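Local atomic coordinates of DNA polymerase III subunit beta (Deinococcus radiodurans, PDB entry 4TRT), a protein that probably tethers DNA polymerases and other proteins to DNA for processive synthesis, forming a ring-shaped head-to-tail homodimer around the duplex. Residues V241-I246 with M354-T359; L34-E37 with G42-L45; R201-G206 with L217-D222. All coordinates share one frame; numbering follows the deposited sequence.

Interaction 1: V241-I246 with M354-T359. Unlike the reference sequence in segment 354-359: Met-354 (reference Tyr), Ala-355 (reference Gly), Val-356 (reference Gly), Met-357 (reference His), Val-358 (reference Gly), Thr-359 (reference His).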
ATOM      1  N   VAL A 241      -6.301  -9.023  38.020  1.00 52.35           N
ATOM      2  CA  VAL A 241      -6.933  -9.742  36.901  1.00 49.86           C
ATOM      3  C   VAL A 241      -5.992 -10.748  36.214  1.00 50.34           C
ATOM      4  O   VAL A 241      -6.393 -11.405  35.239  1.00 47.76           O
ATOM      5  CB  VAL A 241      -7.541  -8.767  35.855  1.00 50.68           C
ATOM      6  CG1 VAL A 241      -8.581  -7.847  36.504  1.00 49.84           C
ATOM      7  CG2 VAL A 241      -6.467  -7.950  35.138  1.00 48.01           C
ATOM      8  N   ILE A 242      -4.762 -10.880  36.730  1.00 49.09           N
ATOM      9  CA  ILE A 242      -3.802 -11.879  36.231  1.00 47.30           C
ATOM     10  C   ILE A 242      -4.008 -13.202  36.971  1.00 47.61           C
ATOM     11  O   ILE A 242      -3.907 -13.252  38.190  1.00 48.20           O
ATOM     12  CB  ILE A 242      -2.336 -11.432  36.428  1.00 46.37           C
ATOM     13  CG1 ILE A 242      -2.044 -10.143  35.687  1.00 46.95           C
ATOM     14  CG2 ILE A 242      -1.365 -12.482  35.899  1.00 47.76           C
ATOM     15  CD1 ILE A 242      -0.640  -9.618  35.924  1.00 47.22           C
ATOM     16  N   PRO A 243      -4.284 -14.291  36.234  1.00 43.11           N
ATOM     17  CA  PRO A 243      -4.552 -15.578  36.892  1.00 43.45           C
ATOM     18  C   PRO A 243      -3.284 -16.223  37.459  1.00 43.46           C
ATOM     19  O   PRO A 243      -2.266 -16.245  36.793  1.00 43.22           O
ATOM     20  CB  PRO A 243      -5.130 -16.428  35.756  1.00 42.25           C
ATOM     21  CG  PRO A 243      -4.513 -15.866  34.523  1.00 42.12           C
ATOM     22  CD  PRO A 243      -4.361 -14.388  34.764  1.00 41.14           C
ATOM     23  N   LYS A 244      -3.342 -16.726  38.685  1.00 45.63           N
ATOM     24  CA  LYS A 244      -2.200 -17.423  39.289  1.00 47.14           C
ATOM     25  C   LYS A 244      -2.457 -18.909  39.496  1.00 47.02           C
ATOM     26  O   LYS A 244      -1.514 -19.639  39.773  1.00 46.57           O
ATOM     27  CB  LYS A 244      -1.779 -16.794  40.622  1.00 50.81           C
ATOM     28  CG  LYS A 244      -0.924 -15.553  40.511  1.00 52.28           C
ATOM     29  CD  LYS A 244      -1.694 -14.384  39.935  1.00 56.10           C
ATOM     30  CE  LYS A 244      -0.939 -13.053  40.060  1.00 56.13           C
ATOM     31  NZ  LYS A 244      -1.901 -11.924  40.182  1.00 54.59           N
ATOM     32  N   ASP A 245      -3.704 -19.364  39.358  1.00 44.59           N
ATOM     33  CA  ASP A 245      -4.016 -20.796  39.516  1.00 45.45           C
ATOM     34  C   ASP A 245      -4.095 -21.477  38.135  1.00 39.96           C
ATOM     35  O   ASP A 245      -5.168 -21.646  37.572  1.00 39.90           O
ATOM     36  CB  ASP A 245      -5.319 -20.975  40.304  1.00 48.75           C
ATOM     37  CG  ASP A 245      -5.610 -22.432  40.652  1.00 53.92           C
ATOM     38  OD1 ASP A 245      -4.826 -23.323  40.268  1.00 57.35           O
ATOM     39  OD2 ASP A 245      -6.644 -22.691  41.300  1.00 60.51           O
ATOM     40  N   ILE A 246      -2.940 -21.872  37.608  1.00 36.48           N
ATOM     41  CA  ILE A 246      -2.824 -22.418  36.265  1.00 34.29           C
ATOM     42  C   ILE A 246      -3.029 -23.927  36.305  1.00 34.39           C
ATOM     43  O   ILE A 246      -2.383 -24.614  37.099  1.00 33.62           O
ATOM     44  CB  ILE A 246      -1.451 -22.064  35.661  1.00 33.25           C
ATOM     45  CG1 ILE A 246      -1.275 -20.540  35.626  1.00 35.16           C
ATOM     46  CG2 ILE A 246      -1.290 -22.650  34.259  1.00 31.28           C
ATOM     47  CD1 ILE A 246      -2.383 -19.781  34.874  1.00 32.24           C
ATOM     48  N   MET A 354       4.250 -10.458  28.481  1.00 37.28           N
ATOM     49  CA  MET A 354       3.162 -11.303  28.930  1.00 38.71           C
ATOM     50  C   MET A 354       1.834 -10.659  28.522  1.00 35.66           C
ATOM     51  O   MET A 354       1.673  -9.449  28.666  1.00 31.65           O
ATOM     52  CB  MET A 354       3.261 -11.395  30.446  1.00 44.11           C
ATOM     53  CG  MET A 354       2.217 -12.215  31.156  1.00 52.40           C
ATOM     54  SD  MET A 354       2.296 -11.831  32.924  1.00 55.79           S
ATOM     55  CE  MET A 354       4.042 -11.607  33.194  1.00 55.59           C
ATOM     56  N   ALA A 355       0.919 -11.479  28.029  1.00 33.55           N
ATOM     57  CA  ALA A 355      -0.441 -11.054  27.699  1.00 35.31           C
ATOM     58  C   ALA A 355      -1.409 -11.835  28.585  1.00 35.23           C
ATOM     59  O   ALA A 355      -1.248 -13.040  28.770  1.00 32.87           O
ATOM     60  CB  ALA A 355      -0.761 -11.326  26.237  1.00 33.07           C
ATOM     61  N   VAL A 356      -2.410 -11.140  29.124  1.00 35.98           N
ATOM     62  CA  VAL A 356      -3.518 -11.788  29.797  1.00 36.29           C
ATOM     63  C   VAL A 356      -4.735 -11.622  28.906  1.00 37.05           C
ATOM     64  O   VAL A 356      -5.050 -10.505  28.467  1.00 35.76           O
ATOM     65  CB  VAL A 356      -3.797 -11.180  31.185  1.00 37.60           C
ATOM     66  CG1 VAL A 356      -5.029 -11.831  31.837  1.00 37.86           C
ATOM     67  CG2 VAL A 356      -2.570 -11.322  32.072  1.00 39.79           C
ATOM     68  N   MET A 357      -5.386 -12.746  28.633  1.00 36.86           N
ATOM     69  CA  MET A 357      -6.565 -12.819  27.781  1.00 42.50           C
ATOM     70  C   MET A 357      -7.750 -13.302  28.587  1.00 40.76           C
ATOM     71  O   MET A 357      -7.612 -14.241  29.368  1.00 39.19           O
ATOM     72  CB  MET A 357      -6.333 -13.886  26.717  1.00 45.41           C
ATOM     73  CG  MET A 357      -5.406 -13.480  25.594  1.00 49.07           C
ATOM     74  SD  MET A 357      -6.266 -13.002  24.091  1.00 46.56           S
ATOM     75  CE  MET A 357      -7.883 -13.782  24.122  1.00 49.22           C
ATOM     76  N   VAL A 358      -8.909 -12.702  28.370  1.00 40.88           N
ATOM     77  CA  VAL A 358     -10.157 -13.217  28.901  1.00 39.70           C
ATOM     78  C   VAL A 358     -10.862 -14.089  27.863  1.00 38.83           C
ATOM     79  O   VAL A 358     -10.638 -13.925  26.669  1.00 36.34           O
ATOM     80  CB  VAL A 358     -11.084 -12.069  29.345  1.00 44.25           C
ATOM     81  CG1 VAL A 358     -10.369 -11.207  30.393  1.00 42.41           C
ATOM     82  CG2 VAL A 358     -11.561 -11.231  28.156  1.00 40.33           C
ATOM     83  N   THR A 359     -11.678 -15.039  28.328  1.00 40.83           N
ATOM     84  CA  THR A 359     -12.481 -15.883  27.429  1.00 39.45           C
ATOM     85  C   THR A 359     -13.765 -15.139  27.019  1.00 42.93           C
ATOM     86  O   THR A 359     -14.159 -14.176  27.676  1.00 42.29           O
ATOM     87  CB  THR A 359     -12.839 -17.246  28.085  1.00 40.37           C
ATOM     88  OG1 THR A 359     -13.515 -17.042  29.328  1.00 41.35           O
ATOM     89  CG2 THR A 359     -11.593 -18.078  28.330  1.00 37.67           C
TER
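Val-356 carries this contact; its two methyl groups meet Val-241, Ile-242 and Pro-243 of the loop 241-246. The segment 354-359 departs from the reference sequence at all six positions. It opens with Met-354, which points toward the loop but stops short of it and rests on Ile-343. Val-356 points toward the loop as well. Val-356 CG1 is anti to the backbone N (chi1 177°) and lies 3.7 Å from Val-241 O and 3.9 Å from Pro-243 CD. Val-241 thus takes part through its carbonyl, while its side chain stays farther off. Val-356 CG2 sits 3.8 Å from Ile-242 CG1, and the two side chains cross at about a right angle. The same methyl, Val-356 CG2, is 4.2 Å from Ile-242 CG2, so it meets both branches of the isoleucine. No hydrogen bond spans the two segments. Strand 353-357 is held instead by its sheet neighbours, strands 175-181 and 342-346, and so joins the central and C-terminal parts of the chain in one antiparallel sheet; Val-175 touches both Val-241 and Val-356. The place of this apolar corner in the fold is consistent with the pocket in which beta subunits of this family bind the short peptide motifs of polymerases and other partners. Beyond it, Met-357 packs on Phe-344 and Thr-359 on Leu-313.

Interaction 2: L34-E37 with G42-L45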
ATOM      1  N   LEU A  34       5.689  24.328   9.457  1.00 34.58           N
ATOM      2  CA  LEU A  34       6.910  23.877  10.100  1.00 33.36           C
ATOM      3  C   LEU A  34       7.640  25.134  10.531  1.00 35.03           C
ATOM      4  O   LEU A  34       7.779  26.074   9.732  1.00 35.21           O
ATOM      5  CB  LEU A  34       7.761  23.110   9.083  1.00 34.81           C
ATOM      6  CG  LEU A  34       9.170  22.676   9.488  1.00 36.07           C
ATOM      7  CD1 LEU A  34       9.082  21.563  10.527  1.00 37.57           C
ATOM      8  CD2 LEU A  34       9.903  22.170   8.260  1.00 35.12           C
ATOM      9  N   LYS A  35       8.114  25.169  11.773  1.00 35.00           N
ATOM     10  CA  LYS A  35       8.976  26.248  12.200  1.00 36.64           C
ATOM     11  C   LYS A  35      10.425  25.820  12.033  1.00 38.15           C
ATOM     12  O   LYS A  35      10.794  24.680  12.359  1.00 35.82           O
ATOM     13  CB  LYS A  35       8.701  26.657  13.644  1.00 38.59           C
ATOM     14  CG  LYS A  35       9.557  27.829  14.095  1.00 42.08           C
ATOM     15  CD  LYS A  35       8.994  28.554  15.309  1.00 51.19           C
ATOM     16  CE  LYS A  35       9.514  28.010  16.620  1.00 53.83           C
ATOM     17  NZ  LYS A  35       8.862  28.681  17.789  1.00 58.26           N
ATOM     18  N   VAL A  36      11.239  26.711  11.472  1.00 37.93           N
ATOM     19  CA  VAL A  36      12.665  26.421  11.272  1.00 38.43           C
ATOM     20  C   VAL A  36      13.476  27.494  11.975  1.00 39.86           C
ATOM     21  O   VAL A  36      13.348  28.674  11.670  1.00 41.24           O
ATOM     22  CB  VAL A  36      13.062  26.374   9.781  1.00 37.77           C
ATOM     23  CG1 VAL A  36      14.543  26.039   9.656  1.00 36.75           C
ATOM     24  CG2 VAL A  36      12.223  25.352   9.035  1.00 36.55           C
ATOM     25  N   GLU A  37      14.265  27.079  12.955  1.00 40.35           N
ATOM     26  CA  GLU A  37      15.106  27.983  13.700  1.00 43.58           C
ATOM     27  C   GLU A  37      16.517  27.644  13.341  1.00 47.16           C
ATOM     28  O   GLU A  37      16.883  26.468  13.312  1.00 45.97           O
ATOM     29  CB  GLU A  37      14.928  27.803  15.205  1.00 45.73           C
ATOM     30  CG  GLU A  37      13.670  28.435  15.749  1.00 48.67           C
ATOM     31  CD  GLU A  37      13.401  28.032  17.184  1.00 52.34           C
ATOM     32  OE1 GLU A  37      13.377  26.812  17.455  1.00 52.91           O
ATOM     33  OE2 GLU A  37      13.226  28.931  18.035  1.00 59.29           O
ATOM     34  N   GLY A  42      23.313  24.444  13.220  1.00 52.82           N
ATOM     35  CA  GLY A  42      22.357  23.835  12.330  1.00 48.12           C
ATOM     36  C   GLY A  42      20.954  24.381  12.437  1.00 45.86           C
ATOM     37  O   GLY A  42      20.730  25.513  12.877  1.00 48.39           O
ATOM     38  N   LEU A  43      20.021  23.557  11.981  1.00 44.04           N
ATOM     39  CA  LEU A  43      18.622  23.903  11.874  1.00 44.58           C
ATOM     40  C   LEU A  43      17.852  23.108  12.922  1.00 44.23           C
ATOM     41  O   LEU A  43      18.057  21.905  13.069  1.00 43.07           O
ATOM     42  CB  LEU A  43      18.079  23.529  10.492  1.00 45.52           C
ATOM     43  CG  LEU A  43      18.853  23.876   9.210  1.00 47.05           C
ATOM     44  CD1 LEU A  43      18.349  23.008   8.072  1.00 47.89           C
ATOM     45  CD2 LEU A  43      18.726  25.334   8.836  1.00 49.31           C
ATOM     46  N   THR A  44      16.940  23.776  13.615  1.00 42.61           N
ATOM     47  CA  THR A  44      15.985  23.098  14.484  1.00 43.72           C
ATOM     48  C   THR A  44      14.622  23.197  13.813  1.00 41.54           C
ATOM     49  O   THR A  44      14.115  24.289  13.586  1.00 42.37           O
ATOM     50  CB  THR A  44      15.987  23.729  15.884  1.00 44.83           C
ATOM     51  OG1 THR A  44      17.287  23.568  16.444  1.00 45.07           O
ATOM     52  CG2 THR A  44      14.976  23.062  16.828  1.00 44.98           C
ATOM     53  N   LEU A  45      14.071  22.038  13.467  1.00 39.75           N
ATOM     54  CA  LEU A  45      12.771  21.918  12.819  1.00 38.32           C
ATOM     55  C   LEU A  45      11.736  21.586  13.891  1.00 39.49           C
ATOM     56  O   LEU A  45      11.921  20.626  14.642  1.00 37.58           O
ATOM     57  CB  LEU A  45      12.807  20.781  11.786  1.00 40.27           C
ATOM     58  CG  LEU A  45      13.975  20.722  10.790  1.00 43.06           C
ATOM     59  CD1 LEU A  45      13.978  19.424   9.994  1.00 41.15           C
ATOM     60  CD2 LEU A  45      13.923  21.908   9.839  1.00 43.31           C
TER
HETATM   61  O   HOH W   1      12.044  25.124  15.449  1.00 49.62           O
HETATM   62  O   HOH W   2      19.065  25.843  15.369  1.00 51.31           O
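Leu-34 and Leu-45 touch across a beta hairpin, the paired strands 33-38 and 42-48 of an antiparallel sheet. Leu-34 comes first. Its CG is anti to the backbone N (chi1 173°), and Leu-34 CD1 reaches Leu-45 CB at 4.0 Å. Both leucines also pack on Leu-15 and Leu-18 of helix 8-21, so this face of the hairpin is buried under a helix. Lys-35 contributes its backbone: Lys-35 O lies 3.4 Å from Leu-45 CA in a CA-H...O contact. Its side chain leads away to Ile-112 and Tyr-115. Val-36 faces Leu-45 in a non-hydrogen-bonded pair. The two side chains lie side by side and point the same way, with Val-36 CG2 3.9 Å from Leu-45 CD2. Val-36 CG1 also lies near Leu-43 CD2, more loosely. Glu-37 and Thr-44 form the hydrogen-bonded pair, with side chains on the other face. Glu-37 N gives a bond of 2.9 Å to Thr-44 O, nearly straight at the hydrogen (174°). The return bond from Thr-44 N to Glu-37 O is 2.7 Å and equally straight. The Glu-37 side chain crosses that of Thr-44 at a slant, with Glu-37 OE1 4.1 Å from Thr-44 CG2. Near the turn a water ties the strands: it donates to Glu-37 O and to Gly-42 O, and accepts a hydrogen bond from Thr-44 OG1 at 3.1 Å.

Interaction 3: R201-G206 with L217-D222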
ATOM      1  N   ARG A 201       7.441   6.186  16.759  0.50 41.47           N
ATOM      2  CA  ARG A 201       7.956   6.637  15.474  0.50 43.54           C
ATOM      3  C   ARG A 201       9.278   7.403  15.567  0.50 43.64           C
ATOM      4  O   ARG A 201      10.015   7.450  14.593  0.50 45.26           O
ATOM      5  CB  ARG A 201       6.896   7.462  14.761  0.50 44.92           C
ATOM      6  CG  ARG A 201       5.743   6.574  14.304  0.50 45.33           C
ATOM      7  CD  ARG A 201       4.524   7.340  13.827  0.50 46.54           C
ATOM      8  NE  ARG A 201       3.434   6.422  13.513  0.50 47.20           N
ATOM      9  CZ  ARG A 201       3.308   5.782  12.353  0.50 49.62           C
ATOM     10  NH1 ARG A 201       4.202   5.968  11.398  0.50 50.23           N
ATOM     11  NH2 ARG A 201       2.288   4.959  12.151  0.50 50.31           N
ATOM     12  N   VAL A 202       9.596   7.970  16.732  1.00 42.49           N
ATOM     13  CA  VAL A 202      10.847   8.757  16.884  1.00 43.59           C
ATOM     14  C   VAL A 202      11.958   8.101  17.715  1.00 44.46           C
ATOM     15  O   VAL A 202      13.119   8.472  17.584  1.00 43.47           O
ATOM     16  CB  VAL A 202      10.590  10.185  17.430  1.00 42.93           C
ATOM     17  CG1 VAL A 202       9.606  10.953  16.550  1.00 43.11           C
ATOM     18  CG2 VAL A 202      10.131  10.162  18.866  1.00 40.27           C
ATOM     19  N   LEU A 203      11.620   7.160  18.585  1.00 44.59           N
ATOM     20  CA  LEU A 203      12.634   6.545  19.443  1.00 46.34           C
ATOM     21  C   LEU A 203      13.572   5.671  18.612  1.00 47.79           C
ATOM     22  O   LEU A 203      13.136   4.954  17.727  1.00 46.76           O
ATOM     23  CB  LEU A 203      11.978   5.699  20.543  1.00 45.12           C
ATOM     24  CG  LEU A 203      11.308   6.482  21.676  1.00 43.63           C
ATOM     25  CD1 LEU A 203      10.341   5.598  22.458  1.00 42.01           C
ATOM     26  CD2 LEU A 203      12.371   7.088  22.590  1.00 45.61           C
ATOM     27  N   LYS A 204      14.866   5.754  18.892  1.00 55.35           N
ATOM     28  CA  LYS A 204      15.858   4.866  18.271  1.00 60.12           C
ATOM     29  C   LYS A 204      16.745   4.271  19.356  1.00 60.73           C
ATOM     30  O   LYS A 204      16.655   4.668  20.512  1.00 60.20           O
ATOM     31  CB  LYS A 204      16.693   5.631  17.245  1.00 65.41           C
ATOM     32  CG  LYS A 204      15.930   6.034  15.985  1.00 68.19           C
ATOM     33  CD  LYS A 204      15.695   4.861  15.039  1.00 71.20           C
ATOM     34  CE  LYS A 204      14.549   5.129  14.063  1.00 72.01           C
ATOM     35  NZ  LYS A 204      13.222   5.212  14.744  1.00 69.52           N
ATOM     36  N   ASP A 205      17.576   3.297  18.996  1.00 64.09           N
ATOM     37  CA  ASP A 205      18.572   2.761  19.928  1.00 65.43           C
ATOM     38  C   ASP A 205      19.451   3.887  20.466  1.00 64.43           C
ATOM     39  O   ASP A 205      19.810   4.815  19.736  1.00 64.35           O
ATOM     40  CB  ASP A 205      19.462   1.708  19.245  1.00 70.98           C
ATOM     41  CG  ASP A 205      18.769   0.369  19.068  1.00 71.40           C
ATOM     42  OD1 ASP A 205      17.704   0.149  19.685  1.00 73.28           O
ATOM     43  OD2 ASP A 205      19.299  -0.474  18.317  1.00 75.95           O
ATOM     44  N   GLY A 206      19.797   3.799  21.743  1.00 62.41           N
ATOM     45  CA  GLY A 206      20.569   4.843  22.400  1.00 62.20           C
ATOM     46  C   GLY A 206      19.746   5.468  23.500  1.00 59.25           C
ATOM     47  O   GLY A 206      18.603   5.085  23.723  1.00 55.92           O
ATOM     48  N   LEU A 217       5.267  15.496  29.888  1.00 41.76           N
ATOM     49  CA  LEU A 217       6.558  14.833  29.853  1.00 41.80           C
ATOM     50  C   LEU A 217       7.299  15.335  28.623  1.00 41.50           C
ATOM     51  O   LEU A 217       6.688  15.548  27.578  1.00 40.62           O
ATOM     52  CB  LEU A 217       6.367  13.321  29.756  1.00 41.41           C
ATOM     53  CG  LEU A 217       7.632  12.445  29.695  1.00 42.88           C
ATOM     54  CD1 LEU A 217       8.335  12.464  31.042  1.00 44.09           C
ATOM     55  CD2 LEU A 217       7.307  11.013  29.284  1.00 41.97           C
ATOM     56  N   THR A 218       8.604  15.547  28.759  1.00 42.25           N
ATOM     57  CA  THR A 218       9.466  15.812  27.616  1.00 41.60           C
ATOM     58  C   THR A 218      10.467  14.664  27.474  1.00 42.88           C
ATOM     59  O   THR A 218      11.156  14.291  28.433  1.00 41.30           O
ATOM     60  CB  THR A 218      10.222  17.151  27.760  1.00 44.32           C
ATOM     61  OG1 THR A 218       9.281  18.222  27.903  1.00 44.17           O
ATOM     62  CG2 THR A 218      11.109  17.412  26.530  1.00 42.88           C
ATOM     63  N   VAL A 219      10.514  14.083  26.279  1.00 40.97           N
ATOM     64  CA  VAL A 219      11.421  12.992  25.974  1.00 42.01           C
ATOM     65  C   VAL A 219      12.446  13.481  24.973  1.00 45.16           C
ATOM     66  O   VAL A 219      12.075  14.007  23.908  1.00 44.04           O
ATOM     67  CB  VAL A 219      10.677  11.779  25.388  1.00 41.07           C
ATOM     68  CG1 VAL A 219      11.648  10.645  25.073  1.00 40.93           C
ATOM     69  CG2 VAL A 219       9.607  11.294  26.359  1.00 39.36           C
ATOM     70  N   THR A 220      13.721  13.323  25.324  1.00 46.63           N
ATOM     71  CA  THR A 220      14.821  13.779  24.484  1.00 50.63           C
ATOM     72  C   THR A 220      15.708  12.613  24.082  1.00 54.15           C
ATOM     73  O   THR A 220      16.155  11.827  24.927  1.00 53.36           O
ATOM     74  CB  THR A 220      15.668  14.843  25.189  1.00 52.11           C
ATOM     75  OG1 THR A 220      14.828  15.921  25.608  1.00 52.56           O
ATOM     76  CG2 THR A 220      16.744  15.394  24.248  1.00 55.42           C
ATOM     77  N   THR A 221      15.952  12.511  22.782  1.00 57.14           N
ATOM     78  CA  THR A 221      16.835  11.506  22.233  1.00 60.34           C
ATOM     79  C   THR A 221      17.978  12.217  21.545  1.00 65.50           C
ATOM     80  O   THR A 221      18.158  13.435  21.683  1.00 66.62           O
ATOM     81  CB  THR A 221      16.136  10.662  21.157  1.00 59.84           C
ATOM     82  OG1 THR A 221      16.095  11.411  19.925  1.00 61.87           O
ATOM     83  CG2 THR A 221      14.744  10.279  21.577  1.00 56.27           C
ATOM     84  N   ASP A 222      18.757  11.436  20.808  1.00 66.68           N
ATOM     85  CA  ASP A 222      19.642  11.952  19.794  1.00 69.92           C
ATOM     86  C   ASP A 222      18.834  12.774  18.772  1.00 67.71           C
ATOM     87  O   ASP A 222      18.089  12.229  17.950  1.00 70.87           O
ATOM     88  CB  ASP A 222      20.375  10.756  19.169  1.00 72.57           C
ATOM     89  CG  ASP A 222      20.977  11.060  17.829  1.00 75.97           C
ATOM     90  OD1 ASP A 222      21.968  11.806  17.789  1.00 78.72           O
ATOM     91  OD2 ASP A 222      20.471  10.526  16.819  1.00 76.11           O
TER
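Leu-203 packs against Thr-221 and Val-219, and this small apolar patch is the close part of the contact. One methyl does the work. Leu-203 CD2 lies 4.1 Å from Thr-221 CG2 and 4.4 Å from Val-219 CG1. The side chains of Leu-203 and Thr-221 cross at about a right angle. Thr-221 offers its methyl and not its hydroxyl: with chi1 at 79°, CG2 is anti to the carbonyl carbon and OG1 sits between the backbone N and that carbon. The hydroxyl turns back on its own chain. Thr-221 OG1 gives a weak hydrogen bond of 2.9 Å to Asp-222 O and accepts a weak one from Val-224 N.

The other side is looser and polar. Lys-204, Asp-205 and Asp-222 are exposed and add almost nothing to the buried surface. The end of Lys-204 leads away from the strand. Lys-204 NZ curls back to Leu-203 O at 3.0 Å and approaches from above the carbonyl plane, 46° out of it. Asp-205 forms a salt bridge with Arg-135, and Gly-206 N is hydrogen-bonded to Asp-129 OD1, just before strand 207-212. No hydrogen bond links the two segments.

The contact lies in the central part of the chain, where the loop after helix 193-202 leads to strand 207-212 and the hairpin partner strand 216-220 runs out. Leu-203 also touches Ala-208, and Val-219 touches Phe-210, both on strand 207-212. On its other side strand 216-220 pairs with strand 224-229, with backbone hydrogen bonding between Val-219 and Met-226.

How the interactions relate
From the N terminus, interaction 2 comes first and closes the short turn of a hairpin in the N-terminal part. Interaction 3 follows and closes a loop of ten residues, mostly strand, in the central part. Interaction 1 comes last and joins the loop before strand 248-253 to the final strand, with 107 residues between them. The three lie in series; none nests in or crosses another. Interactions 2 and 3 reach the same antiparallel sheet, which spans the N-terminal and central parts, with centres about 18 Å apart. Interaction 1 belongs to a second sheet, shared by the central and C-terminal parts; its centre is about 48 Å from that of interaction 2.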